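Local coordinates for D-isomer specific 2-hydroxyacid dehydrogenase family protein (Aeromonas salmonicida subsp. salmonicida, PDB 3HG7) that probably binds NAD through a Rossmann-type domain and acts as an oxidoreductase of the D-isomer specific 2-hydroxyacid dehydrogenase family, at residues Ser104-Gly109 / Met251-Val256; Phe108-Ser113 / Ile275-Asn280. The protein carries 1 engineered substitution. All coordinates share one frame; numbering follows the deposited sequence.

Contact 1 (Ser104-Gly109 / Met251-Val256)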
loop_
_atom_site.group_PDB
_atom_site.type_symbol
_atom_site.label_atom_id
_atom_site.label_comp_id
_atom_site.label_asym_id
_atom_site.label_seq_id
_atom_site.Cartn_x
_atom_site.Cartn_y
_atom_site.Cartn_z
ATOM N N SER A 104 3.073 -6.446 -7.533
ATOM C CA SER A 104 2.866 -7.497 -8.582
ATOM C C SER A 104 2.852 -8.929 -7.992
ATOM O O SER A 104 2.015 -9.763 -8.357
ATOM C CB SER A 104 3.946 -7.396 -9.642
ATOM O OG SER A 104 3.605 -6.383 -10.563
ATOM N N GLU A 105 3.798 -9.208 -7.098
ATOM C CA GLU A 105 3.892 -10.510 -6.431
ATOM C C GLU A 105 2.642 -10.837 -5.614
ATOM O O GLU A 105 2.142 -11.950 -5.646
ATOM C CB GLU A 105 5.133 -10.549 -5.539
ATOM C CG GLU A 105 6.468 -10.457 -6.300
ATOM C CD GLU A 105 7.650 -10.314 -5.348
ATOM O OE1 GLU A 105 7.433 -10.349 -4.110
ATOM O OE2 GLU A 105 8.801 -10.186 -5.827
ATOM N N TYR A 106 2.154 -9.850 -4.867
ATOM C CA TYR A 106 0.981 -10.031 -4.019
ATOM C C TYR A 106 -0.250 -10.254 -4.878
ATOM O O TYR A 106 -1.034 -11.198 -4.650
ATOM C CB TYR A 106 0.769 -8.771 -3.154
ATOM C CG TYR A 106 -0.506 -8.796 -2.353
ATOM C CD1 TYR A 106 -0.521 -9.323 -1.062
ATOM C CD2 TYR A 106 -1.682 -8.238 -2.874
ATOM C CE1 TYR A 106 -1.676 -9.326 -0.310
ATOM C CE2 TYR A 106 -2.854 -8.240 -2.153
ATOM C CZ TYR A 106 -2.836 -8.791 -0.875
ATOM O OH TYR A 106 -3.961 -8.807 -0.135
ATOM N N VAL A 107 -0.417 -9.397 -5.877
ATOM C CA VAL A 107 -1.626 -9.414 -6.664
ATOM C C VAL A 107 -1.651 -10.723 -7.465
ATOM O O VAL A 107 -2.647 -11.424 -7.432
ATOM C CB VAL A 107 -1.715 -8.189 -7.615
ATOM C CG1 VAL A 107 -2.783 -8.410 -8.711
ATOM C CG2 VAL A 107 -2.036 -6.897 -6.787
ATOM N N PHE A 108 -0.542 -11.052 -8.132
ATOM C CA PHE A 108 -0.547 -12.262 -8.990
ATOM C C PHE A 108 -0.437 -13.571 -8.184
ATOM O O PHE A 108 -0.948 -14.580 -8.608
ATOM C CB PHE A 108 0.475 -12.145 -10.117
ATOM C CG PHE A 108 0.000 -11.285 -11.243
ATOM C CD1 PHE A 108 -0.509 -11.863 -12.399
ATOM C CD2 PHE A 108 0.014 -9.908 -11.134
ATOM C CE1 PHE A 108 -0.990 -11.058 -13.450
ATOM C CE2 PHE A 108 -0.447 -9.092 -12.165
ATOM C CZ PHE A 108 -0.953 -9.681 -13.333
ATOM N N GLY A 109 0.207 -13.557 -7.012
ATOM C CA GLY A 109 0.165 -14.719 -6.131
ATOM C C GLY A 109 -1.278 -15.011 -5.720
ATOM O O GLY A 109 -1.755 -16.151 -5.814
ATOM N N MET A 251 -15.021 -12.618 -6.197
ATOM C CA MET A 251 -14.154 -12.699 -5.030
ATOM C C MET A 251 -13.638 -11.315 -4.723
ATOM O O MET A 251 -13.564 -10.464 -5.621
ATOM C CB MET A 251 -12.973 -13.637 -5.317
ATOM C CG MET A 251 -13.304 -15.154 -5.378
ATOM S SD MET A 251 -13.171 -16.053 -3.806
ATOM C CE MET A 251 -11.972 -15.012 -2.967
ATOM N N ALA A 252 -13.255 -11.085 -3.466
ATOM C CA ALA A 252 -12.542 -9.861 -3.106
ATOM C C ALA A 252 -11.268 -10.208 -2.308
ATOM O O ALA A 252 -11.297 -11.106 -1.472
ATOM C CB ALA A 252 -13.421 -8.966 -2.291
ATOM N N VAL A 253 -10.172 -9.524 -2.611
ATOM C CA VAL A 253 -8.915 -9.676 -1.847
ATOM C C VAL A 253 -8.578 -8.318 -1.302
ATOM O O VAL A 253 -8.267 -7.402 -2.069
ATOM C CB VAL A 253 -7.740 -10.161 -2.751
ATOM C CG1 VAL A 253 -6.432 -10.370 -1.928
ATOM C CG2 VAL A 253 -8.128 -11.448 -3.471
ATOM N N LEU A 254 -8.601 -8.193 0.021
ATOM C CA LEU A 254 -8.436 -6.889 0.635
ATOM C C LEU A 254 -7.257 -6.886 1.573
ATOM O O LEU A 254 -7.200 -7.717 2.478
ATOM C CB LEU A 254 -9.682 -6.509 1.436
ATOM C CG LEU A 254 -11.061 -6.465 0.771
ATOM C CD1 LEU A 254 -11.989 -5.730 1.713
ATOM C CD2 LEU A 254 -11.010 -5.791 -0.587
ATOM N N ASP A 255 -6.325 -5.962 1.339
ATOM C CA ASP A 255 -5.146 -5.819 2.195
ATOM C C ASP A 255 -5.356 -4.643 3.176
ATOM O O ASP A 255 -4.676 -4.534 4.190
ATOM C CB ASP A 255 -3.888 -5.593 1.347
ATOM C CG ASP A 255 -2.615 -5.654 2.166
ATOM O OD1 ASP A 255 -2.473 -6.613 2.975
ATOM O OD2 ASP A 255 -1.792 -4.708 2.045
ATOM N N VAL A 256 -6.342 -3.805 2.875
ATOM C CA VAL A 256 -6.569 -2.552 3.632
ATOM C C VAL A 256 -8.041 -2.381 3.978
ATOM O O VAL A 256 -8.921 -2.928 3.306
ATOM C CB VAL A 256 -6.069 -1.331 2.864
ATOM C CG1 VAL A 256 -4.555 -1.372 2.753
ATOM C CG2 VAL A 256 -6.754 -1.226 1.469
#
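Y106 reaches from helix 100-115 to the end of strand 251-254, where its side chain meets V253 and D255. The helix and the strand stay well apart, with the CA atoms of Y106 and D255 9.7 Å from each other, and the tyrosine spans the gap. Its CB leaves the helix pointing at the strand. CG then lies opposite the backbone N about the first torsion (chi1 174°), which carries the ring outward over the sheet, and F227 of the neighbouring strand 225-228 lies beside it. CE2 only grazes V253, whereas Y106 CZ sits 4.1 Å from V253 CG1 and 4.0 Å from D255 CB. The hydroxyl goes deepest: OH of Y106 is 3.4 Å from V253 CG1 and 3.5 Å from D255 CB. Both carbons approach the ring obliquely. The side chains of V253 and Y106 come from opposite directions, the valine touching with its CG1 methyl. D255 runs at a slant to the tyrosine, its carboxylate plane turned 51° from that of the ring. No hydrogen bond joins the two segments directly. Instead, OH of Y106 and OD1 of D255 both hydrogen-bond to OG1 of T277, while D255 OD1 also takes N280 N and its OD2 is bonded to S281 OG. The buried aspartate is thus well supplied with partners, which should ease the cost of enclosing a charge. The chemistry is therefore mixed: V253 CG1 and the D255 methylene pack against the hydroxyl end of the ring, while T277, after strand 274-276, links that hydroxyl to the D255 carboxylate, after strand 251-254.

Contact 2 (Phe108-Ser113 / Ile275-Asn280); sequences FGHLLS and IITPHN
The imidazole of H110 projects from helix 100-115 and rests against one methyl from I275, at the end of strand 274-276, and one from T277, just after it. The two methyls meet the same end of the ring. I275 crosses the histidine at a slant and offers its CG2, 3.8 Å from H110 CE1. T277 instead comes from the direction opposite to H110, and its CG2 lies 3.7 Å from H110 NE2. Each methyl approaches the ring obliquely. The histidine CB points toward the other segment, and CG stands opposite its own carbonyl carbon (chi1 -85°), a setting that brings CE1 and NE2 against the methyls. On T277 the two branches divide the work: CG2 packs on the imidazole, while the hydroxyl branch belongs to the polar cluster of contact 1. The methyl-imidazole contacts are van der Waals; no hydrogen bond joins the segments. Within the fold, H110 lies one helical turn after Y106, and the two rings meet with their planes about 50° apart. F227 of strand 225-228 also touches the histidine. Through I275, helix 100-115 reaches strand 274-276, the outermost strand of the sheet on this side, which is hydrogen-bonded to strand 251-254.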
loop_
_atom_site.group_PDB
_atom_site.type_symbol
_atom_site.label_atom_id
_atom_site.label_comp_id
_atom_site.label_asym_id
_atom_site.label_seq_id
_atom_site.Cartn_x
_atom_site.Cartn_y
_atom_site.Cartn_z
ATOM N N PHE A 108 -0.542 -11.052 -8.132
ATOM C CA PHE A 108 -0.547 -12.262 -8.990
ATOM C C PHE A 108 -0.437 -13.571 -8.184
ATOM O O PHE A 108 -0.948 -14.580 -8.608
ATOM C CB PHE A 108 0.475 -12.145 -10.117
ATOM C CG PHE A 108 0.000 -11.285 -11.243
ATOM C CD1 PHE A 108 -0.509 -11.863 -12.399
ATOM C CD2 PHE A 108 0.014 -9.908 -11.134
ATOM C CE1 PHE A 108 -0.990 -11.058 -13.450
ATOM C CE2 PHE A 108 -0.447 -9.092 -12.165
ATOM C CZ PHE A 108 -0.953 -9.681 -13.333
ATOM N N GLY A 109 0.207 -13.557 -7.012
ATOM C CA GLY A 109 0.165 -14.719 -6.131
ATOM C C GLY A 109 -1.278 -15.011 -5.720
ATOM O O GLY A 109 -1.755 -16.151 -5.814
ATOM N N HIS A 110 -1.989 -13.973 -5.304
ATOM C CA HIS A 110 -3.373 -14.148 -4.871
ATOM C C HIS A 110 -4.259 -14.514 -6.066
ATOM O O HIS A 110 -5.156 -15.345 -5.970
ATOM C CB HIS A 110 -3.905 -12.910 -4.183
ATOM C CG HIS A 110 -3.560 -12.862 -2.724
ATOM N ND1 HIS A 110 -4.285 -13.546 -1.776
ATOM C CD2 HIS A 110 -2.566 -12.233 -2.059
ATOM C CE1 HIS A 110 -3.761 -13.332 -0.582
ATOM N NE2 HIS A 110 -2.702 -12.558 -0.723
ATOM N N LEU A 111 -3.983 -13.885 -7.193
ATOM C CA LEU A 111 -4.784 -14.115 -8.368
ATOM C C LEU A 111 -4.607 -15.556 -8.852
ATOM O O LEU A 111 -5.588 -16.246 -9.140
ATOM C CB LEU A 111 -4.410 -13.128 -9.475
ATOM C CG LEU A 111 -5.078 -13.352 -10.834
ATOM C CD1 LEU A 111 -6.568 -13.197 -10.695
ATOM C CD2 LEU A 111 -4.497 -12.446 -11.982
ATOM N N LEU A 112 -3.363 -16.015 -8.926
ATOM C CA LEU A 112 -3.140 -17.369 -9.429
ATOM C C LEU A 112 -3.602 -18.367 -8.368
ATOM O O LEU A 112 -4.101 -19.418 -8.730
ATOM C CB LEU A 112 -1.683 -17.565 -9.803
ATOM C CG LEU A 112 -1.301 -16.709 -11.017
ATOM C CD1 LEU A 112 0.202 -16.589 -11.173
ATOM C CD2 LEU A 112 -1.973 -17.404 -12.259
ATOM N N SER A 113 -3.471 -18.025 -7.070
ATOM C CA SER A 113 -4.024 -18.902 -6.034
ATOM C C SER A 113 -5.502 -19.206 -6.296
ATOM O O SER A 113 -5.927 -20.363 -6.245
ATOM C CB SER A 113 -3.800 -18.348 -4.621
ATOM O OG SER A 113 -4.384 -19.234 -3.669
ATOM N N ILE A 275 -10.981 -12.645 0.882
ATOM C CA ILE A 275 -9.681 -13.007 1.431
ATOM C C ILE A 275 -9.089 -11.773 2.098
ATOM O O ILE A 275 -9.106 -10.675 1.536
ATOM C CB ILE A 275 -8.740 -13.566 0.358
ATOM C CG1 ILE A 275 -9.241 -14.953 -0.094
ATOM C CG2 ILE A 275 -7.270 -13.550 0.872
ATOM C CD1 ILE A 275 -8.543 -15.496 -1.267
ATOM N N ILE A 276 -8.513 -11.968 3.272
ATOM C CA ILE A 276 -8.007 -10.861 4.077
ATOM C C ILE A 276 -6.523 -11.029 4.361
ATOM O O ILE A 276 -6.097 -12.086 4.804
ATOM C CB ILE A 276 -8.720 -10.810 5.435
ATOM C CG1 ILE A 276 -10.177 -10.360 5.273
ATOM C CG2 ILE A 276 -7.980 -9.878 6.401
ATOM C CD1 ILE A 276 -11.031 -10.734 6.438
ATOM N N THR A 277 -5.756 -9.979 4.119
ATOM C CA THR A 277 -4.370 -9.946 4.546
ATOM C C THR A 277 -4.148 -8.723 5.441
ATOM O O THR A 277 -4.747 -7.675 5.201
ATOM C CB THR A 277 -3.407 -9.969 3.355
ATOM O OG1 THR A 277 -3.703 -8.898 2.434
ATOM C CG2 THR A 277 -3.505 -11.315 2.647
ATOM N N PRO A 278 -3.258 -8.838 6.441
ATOM C CA PRO A 278 -3.144 -7.752 7.448
ATOM C C PRO A 278 -2.257 -6.585 7.023
ATOM O O PRO A 278 -1.220 -6.328 7.644
ATOM C CB PRO A 278 -2.578 -8.474 8.660
ATOM C CG PRO A 278 -1.751 -9.622 8.069
ATOM C CD PRO A 278 -2.487 -10.044 6.819
ATOM N N HIS A 279 -2.681 -5.880 5.971
ATOM C CA HIS A 279 -1.952 -4.735 5.442
ATOM C C HIS A 279 -0.450 -5.008 5.283
ATOM O O HIS A 279 0.390 -4.296 5.836
ATOM C CB HIS A 279 -2.216 -3.499 6.314
ATOM C CG HIS A 279 -2.014 -2.200 5.599
ATOM N ND1 HIS A 279 -2.341 -0.987 6.162
ATOM C CD2 HIS A 279 -1.548 -1.924 4.356
ATOM C CE1 HIS A 279 -2.061 -0.015 5.308
ATOM N NE2 HIS A 279 -1.584 -0.556 4.201
ATOM N N ASN A 280 -0.120 -6.044 4.517
ATOM C CA ASN A 280 1.262 -6.447 4.357
ATOM C C ASN A 280 1.587 -6.822 2.910
ATOM O O ASN A 280 2.543 -7.556 2.647
ATOM C CB ASN A 280 1.649 -7.542 5.381
ATOM C CG ASN A 280 0.981 -8.887 5.115
ATOM O OD1 ASN A 280 0.063 -9.014 4.269
ATOM N ND2 ASN A 280 1.432 -9.908 5.837
#

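How the contacts relate
Contacts 1 and 2 draw on successive turns of helix 100-115, sharing F108 and G109, and reach adjacent parallel strands of the Rossmann-type sheet; their centres are about 4 Å apart. Contact 1 is the buried one, directed at strand 251-254 inside the sheet, and it packs a phenol on a valine methyl and an aspartate methylene. Contact 2 lies nearer the surface, at the edge strand 274-276, and relies on methyl groups against an imidazole. T277 joins them: its OG1 lies 2.6 Å from Y106 OH and 2.7 Å from D255 OD1, both probable hydrogen bonds, so this residue of the outer contact enters the polar network of the inner one, as N280 does.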